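Local coordinates for T9SS C-terminal target domain-containing protein (Bacteroides cellulosilyticus, PDB 5JVK), which probably hydrolyses O-glycosidic bonds as a family 39 glycoside hydrolase of a gut symbiont, at residues E163-A176 with G212-P224. Residues are numbered along the deposited sequence; the frame is centred on the assembly and turned at random.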
loop_
_atom_site.group_PDB
_atom_site.type_symbol
_atom_site.label_atom_id
_atom_site.label_comp_id
_atom_site.label_asym_id
_atom_site.label_seq_id
_atom_site.Cartn_x
_atom_site.Cartn_y
_atom_site.Cartn_z
ATOM N N GLU A 163 -1.038 16.568 3.488
ATOM C CA GLU A 163 -1.511 17.244 4.703
ATOM C C GLU A 163 -3.020 17.510 4.712
ATOM O O GLU A 163 -3.643 17.463 5.773
ATOM C CB GLU A 163 -0.730 18.543 4.934
ATOM C CG GLU A 163 0.703 18.287 5.383
ATOM C CD GLU A 163 1.630 19.481 5.229
ATOM O OE1 GLU A 163 2.598 19.568 6.016
ATOM O OE2 GLU A 163 1.418 20.322 4.325
ATOM N N LYS A 164 -3.602 17.776 3.542
ATOM C CA LYS A 164 -5.055 17.953 3.432
ATOM C C LYS A 164 -5.828 16.671 3.738
ATOM O O LYS A 164 -6.922 16.737 4.296
ATOM C CB LYS A 164 -5.453 18.487 2.047
ATOM C CG LYS A 164 -5.005 19.920 1.802
ATOM C CD LYS A 164 -5.790 20.594 0.687
ATOM C CE LYS A 164 -5.416 22.066 0.572
ATOM N NZ LYS A 164 -6.288 22.792 -0.395
ATOM N N GLU A 165 -5.257 15.518 3.382
ATOM C CA GLU A 165 -5.899 14.217 3.617
ATOM C C GLU A 165 -5.348 13.464 4.842
ATOM O O GLU A 165 -5.663 12.291 5.034
ATOM C CB GLU A 165 -5.801 13.350 2.351
ATOM C CG GLU A 165 -6.477 13.951 1.112
ATOM C CD GLU A 165 -8.002 13.913 1.143
ATOM O OE1 GLU A 165 -8.591 13.431 2.135
ATOM O OE2 GLU A 165 -8.622 14.371 0.158
ATOM N N GLY A 166 -4.555 14.145 5.675
ATOM C CA GLY A 166 -4.056 13.590 6.935
ATOM C C GLY A 166 -3.110 12.421 6.753
ATOM O O GLY A 166 -3.260 11.387 7.405
ATOM N N ILE A 167 -2.134 12.594 5.864
ATOM C CA ILE A 167 -1.219 11.526 5.471
ATOM C C ILE A 167 0.218 11.973 5.748
ATOM O O ILE A 167 0.590 13.097 5.415
ATOM C CB ILE A 167 -1.421 11.172 3.977
ATOM C CG1 ILE A 167 -2.777 10.476 3.778
ATOM C CG2 ILE A 167 -0.299 10.278 3.456
ATOM C CD1 ILE A 167 -3.262 10.444 2.343
ATOM N N LYS A 168 1.008 11.092 6.363
ATOM C CA LYS A 168 2.427 11.349 6.623
ATOM C C LYS A 168 3.271 10.890 5.430
ATOM O O LYS A 168 3.361 9.684 5.182
ATOM C CB LYS A 168 2.893 10.605 7.875
ATOM C CG LYS A 168 2.284 11.105 9.172
ATOM C CD LYS A 168 2.953 10.440 10.364
ATOM C CE LYS A 168 2.182 10.682 11.652
ATOM N NZ LYS A 168 2.693 9.832 12.763
ATOM N N PRO A 169 3.906 11.832 4.695
ATOM C CA PRO A 169 4.715 11.396 3.557
ATOM C C PRO A 169 6.103 10.897 3.969
ATOM O O PRO A 169 6.733 11.486 4.850
ATOM C CB PRO A 169 4.823 12.657 2.687
ATOM C CG PRO A 169 4.418 13.802 3.554
ATOM C CD PRO A 169 4.009 13.286 4.900
ATOM N N LEU A 170 6.539 9.805 3.336
ATOM C CA LEU A 170 7.895 9.270 3.461
ATOM C C LEU A 170 8.595 9.512 2.129
ATOM O O LEU A 170 8.019 9.243 1.078
ATOM C CB LEU A 170 7.837 7.776 3.780
ATOM C CG LEU A 170 9.147 7.006 4.023
ATOM C CD1 LEU A 170 8.931 5.882 5.028
ATOM C CD2 LEU A 170 9.745 6.441 2.737
ATOM N N ILE A 171 9.829 10.018 2.166
ATOM C CA ILE A 171 10.542 10.426 0.947
ATOM C C ILE A 171 11.828 9.622 0.778
ATOM O O ILE A 171 12.680 9.613 1.668
ATOM C CB ILE A 171 10.878 11.939 0.961
ATOM C CG1 ILE A 171 9.607 12.784 1.150
ATOM C CG2 ILE A 171 11.619 12.358 -0.309
ATOM C CD1 ILE A 171 8.618 12.747 -0.002
ATOM N N VAL A 172 11.959 8.957 -0.374
ATOM C CA VAL A 172 13.180 8.222 -0.715
ATOM C C VAL A 172 14.095 9.112 -1.566
ATOM O O VAL A 172 13.758 9.485 -2.691
ATOM C CB VAL A 172 12.901 6.822 -1.350
ATOM C CG1 VAL A 172 12.199 6.900 -2.703
ATOM C CG2 VAL A 172 14.194 6.020 -1.472
ATOM N N PHE A 173 15.244 9.461 -0.989
ATOM C CA PHE A 173 16.202 10.395 -1.581
ATOM C C PHE A 173 17.355 9.632 -2.217
ATOM O O PHE A 173 17.975 8.801 -1.553
ATOM C CB PHE A 173 16.757 11.321 -0.488
ATOM C CG PHE A 173 17.758 12.326 -0.989
ATOM C CD1 PHE A 173 17.333 13.542 -1.489
ATOM C CD2 PHE A 173 19.124 12.062 -0.949
ATOM C CE1 PHE A 173 18.239 14.482 -1.956
ATOM C CE2 PHE A 173 20.041 12.995 -1.411
ATOM C CZ PHE A 173 19.598 14.210 -1.916
ATOM N N GLY A 174 17.667 9.922 -3.478
ATOM C CA GLY A 174 18.856 9.342 -4.096
ATOM C C GLY A 174 18.970 9.474 -5.600
ATOM O O GLY A 174 18.530 10.465 -6.178
ATOM N N TYR A 175 19.548 8.439 -6.211
ATOM C CA TYR A 175 20.058 8.442 -7.591
ATOM C C TYR A 175 21.208 9.442 -7.807
ATOM O O TYR A 175 21.249 10.510 -7.194
ATOM C CB TYR A 175 18.933 8.615 -8.622
ATOM C CG TYR A 175 17.833 7.573 -8.493
ATOM C CD1 TYR A 175 18.129 6.204 -8.513
ATOM C CD2 TYR A 175 16.493 7.950 -8.355
ATOM C CE1 TYR A 175 17.128 5.248 -8.394
ATOM C CE2 TYR A 175 15.485 6.999 -8.237
ATOM C CZ TYR A 175 15.804 5.651 -8.258
ATOM O OH TYR A 175 14.807 4.710 -8.140
ATOM N N ALA A 176 22.144 9.069 -8.679
ATOM C CA ALA A 176 23.423 9.775 -8.812
ATOM C C ALA A 176 23.285 11.159 -9.448
ATOM O O ALA A 176 22.575 11.325 -10.442
ATOM C CB ALA A 176 24.411 8.930 -9.606
ATOM N N GLY A 212 11.155 20.291 7.270
ATOM C CA GLY A 212 11.057 20.247 8.722
ATOM C C GLY A 212 10.335 18.988 9.154
ATOM O O GLY A 212 10.660 17.893 8.682
ATOM N N ASN A 213 9.343 19.150 10.031
ATOM C CA ASN A 213 8.516 18.033 10.509
ATOM C C ASN A 213 7.241 17.821 9.676
ATOM O O ASN A 213 6.345 17.079 10.080
ATOM C CB ASN A 213 8.202 18.209 11.999
ATOM C CG ASN A 213 9.438 18.050 12.872
ATOM O OD1 ASN A 213 10.573 18.093 12.385
ATOM N ND2 ASN A 213 9.227 17.858 14.169
ATOM N N ARG A 214 7.179 18.453 8.503
ATOM C CA ARG A 214 6.205 18.090 7.474
ATOM C C ARG A 214 6.545 16.717 6.868
ATOM O O ARG A 214 5.659 16.024 6.364
ATOM C CB ARG A 214 6.160 19.151 6.370
ATOM C CG ARG A 214 5.766 20.547 6.845
ATOM C CD ARG A 214 5.858 21.558 5.711
ATOM N NE ARG A 214 4.755 21.417 4.758
ATOM C CZ ARG A 214 4.705 21.977 3.548
ATOM N NH1 ARG A 214 5.696 22.743 3.093
ATOM N NH2 ARG A 214 3.641 21.768 2.776
ATOM N N VAL A 215 7.832 16.357 6.905
ATOM C CA VAL A 215 8.327 15.041 6.494
ATOM C C VAL A 215 9.266 14.504 7.580
ATOM O O VAL A 215 10.392 14.982 7.725
ATOM C CB VAL A 215 9.078 15.131 5.145
ATOM C CG1 VAL A 215 9.589 13.759 4.713
ATOM C CG2 VAL A 215 8.178 15.735 4.071
ATOM N N THR A 216 8.794 13.514 8.339
ATOM C CA THR A 216 9.561 12.913 9.442
ATOM C C THR A 216 10.247 11.581 9.090
ATOM O O THR A 216 10.970 11.030 9.923
ATOM C CB THR A 216 8.665 12.701 10.683
ATOM O OG1 THR A 216 7.457 12.034 10.299
ATOM C CG2 THR A 216 8.311 14.034 11.319
ATOM N N GLU A 217 10.024 11.072 7.875
ATOM C CA GLU A 217 10.625 9.812 7.420
ATOM C C GLU A 217 11.379 10.025 6.108
ATOM O O GLU A 217 10.771 10.358 5.086
ATOM C CB GLU A 217 9.553 8.732 7.224
ATOM C CG GLU A 217 8.928 8.207 8.510
ATOM C CD GLU A 217 7.848 9.116 9.073
ATOM O OE1 GLU A 217 6.925 9.494 8.321
ATOM O OE2 GLU A 217 7.919 9.454 10.272
ATOM N N TRP A 218 12.698 9.827 6.151
ATOM C CA TRP A 218 13.576 10.001 4.995
ATOM C C TRP A 218 14.361 8.719 4.753
ATOM O O TRP A 218 15.037 8.226 5.659
ATOM C CB TRP A 218 14.541 11.160 5.232
ATOM C CG TRP A 218 13.876 12.503 5.293
ATOM C CD1 TRP A 218 13.404 13.135 6.408
ATOM C CD2 TRP A 218 13.617 13.384 4.192
ATOM N NE1 TRP A 218 12.865 14.354 6.070
ATOM C CE2 TRP A 218 12.983 14.534 4.716
ATOM C CE3 TRP A 218 13.860 13.315 2.812
ATOM C CZ2 TRP A 218 12.585 15.610 3.907
ATOM C CZ3 TRP A 218 13.464 14.388 2.005
ATOM C CH2 TRP A 218 12.833 15.519 2.559
ATOM N N GLU A 219 14.271 8.194 3.529
ATOM C CA GLU A 219 14.897 6.927 3.153
ATOM C C GLU A 219 16.072 7.211 2.227
ATOM O O GLU A 219 15.900 7.825 1.179
ATOM C CB GLU A 219 13.871 6.022 2.464
ATOM C CG GLU A 219 14.336 4.595 2.196
ATOM C CD GLU A 219 13.269 3.736 1.531
ATOM O OE1 GLU A 219 12.311 4.291 0.951
ATOM O OE2 GLU A 219 13.388 2.493 1.579
ATOM N N LEU A 220 17.265 6.769 2.618
ATOM C CA LEU A 220 18.479 7.044 1.851
ATOM C C LEU A 220 18.651 6.000 0.743
ATOM O O LEU A 220 19.042 4.861 1.001
ATOM C CB LEU A 220 19.699 7.108 2.786
ATOM C CG LEU A 220 21.047 7.644 2.267
ATOM C CD1 LEU A 220 21.680 6.723 1.229
ATOM C CD2 LEU A 220 20.911 9.057 1.708
ATOM N N TRP A 221 18.333 6.411 -0.484
ATOM C CA TRP A 221 18.563 5.647 -1.721
ATOM C C TRP A 221 17.546 4.517 -1.911
ATOM O O TRP A 221 17.176 3.839 -0.958
ATOM C CB TRP A 221 20.006 5.103 -1.800
ATOM C CG TRP A 221 20.631 5.275 -3.148
ATOM C CD1 TRP A 221 20.571 4.410 -4.198
ATOM C CD2 TRP A 221 21.398 6.398 -3.594
ATOM N NE1 TRP A 221 21.261 4.919 -5.274
ATOM C CE2 TRP A 221 21.782 6.138 -4.929
ATOM C CE3 TRP A 221 21.803 7.598 -2.993
ATOM C CZ2 TRP A 221 22.549 7.036 -5.680
ATOM C CZ3 TRP A 221 22.569 8.494 -3.738
ATOM C CH2 TRP A 221 22.931 8.206 -5.070
ATOM N N ASN A 222 17.097 4.335 -3.153
ATOM C CA ASN A 222 16.165 3.266 -3.508
ATOM C C ASN A 222 16.910 2.096 -4.151
ATOM O O ASN A 222 17.468 2.234 -5.240
ATOM C CB ASN A 222 15.098 3.779 -4.472
ATOM C CG ASN A 222 14.080 2.712 -4.824
ATOM O OD1 ASN A 222 13.236 2.353 -4.008
ATOM N ND2 ASN A 222 14.168 2.189 -6.035
ATOM N N GLU A 223 16.902 0.954 -3.466
ATOM C CA GLU A 223 17.511 -0.291 -3.945
ATOM C C GLU A 223 18.964 -0.160 -4.440
ATOM O O GLU A 223 19.253 -0.440 -5.608
ATOM C CB GLU A 223 16.622 -0.923 -5.025
ATOM C CG GLU A 223 15.209 -1.220 -4.547
ATOM C CD GLU A 223 14.418 -2.081 -5.512
ATOM O OE1 GLU A 223 14.767 -2.140 -6.712
ATOM O OE2 GLU A 223 13.430 -2.700 -5.062
ATOM N N PRO A 224 19.885 0.265 -3.550
ATOM C CA PRO A 224 21.309 0.295 -3.877
ATOM C C PRO A 224 21.943 -1.102 -3.794
ATOM O O PRO A 224 22.761 -1.371 -2.908
ATOM C CB PRO A 224 21.880 1.246 -2.818
ATOM C CG PRO A 224 20.999 1.025 -1.642
ATOM C CD PRO A 224 19.628 0.886 -2.238
HETATM O O HOH W 1 5.304 7.824 6.484
HETATM O O HOH W 2 5.471 8.702 11.468
#
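Glu163, in the last turn of helix 153-164, meets the bent side chain of Arg214 side-on in a two-pronged salt bridge. Arg214 NE donates to Glu163 OE1 and Arg214 NH2 to Glu163 OE2, both at 3.1 Å, on the syn side but tilted out of the carboxylate plane, with both oxygens near the guanidinium plane. A leucine in place of Arg214 would probably leave the Glu163 carboxylate without this charged mate and free to turn. Lys168 is joined to Glu217 through water: one molecule donates to Lys168 O and Glu217 OE1, another accepts from Lys168 NZ and donates to Glu217 OE2. Pro169 CD lies 3.5 Å from Arg214 O. Leu170 crosses Glu217 at about a right angle, CD1 against CB. Strands 168-174 and 217-220 are the third and fourth of a (beta/alpha)8 barrel, joined by a right-handed crossover through helix 194-211. Between them Ile171 N donates to Glu217 O and Ile171 O receives Glu219 N. On the helix-facing side, Ile171 CG2 comes within 3.6 Å of Trp218 CZ3, while CG1 packs on Val215 CG1. Val172 runs alongside Glu219, whose CG lies anti to the backbone N (chi1 -172°), the chain extended beyond it; OE1 passes Val172 CB to a salt bridge with Arg134, and OE2 bonds to Ser286 and Thr339. Phe173 N bonds to Glu219 O, and Phe173 O receives Trp221 N. Gly174 CA makes a CH-pi contact over the Trp221 six-membered ring, 3.9 Å from its centroid, where any side chain would clash. Tyr175 OH accepts a weak bond from Asn222 ND2 and is hydrogen-bonded to a bound glycerol, probably from the crystallisation liquor. Arg134 also holds Asn222 OD1; Asn222-Glu223, both touching Glu340, are consistent with the Asn-Glu signature of clan GH-A.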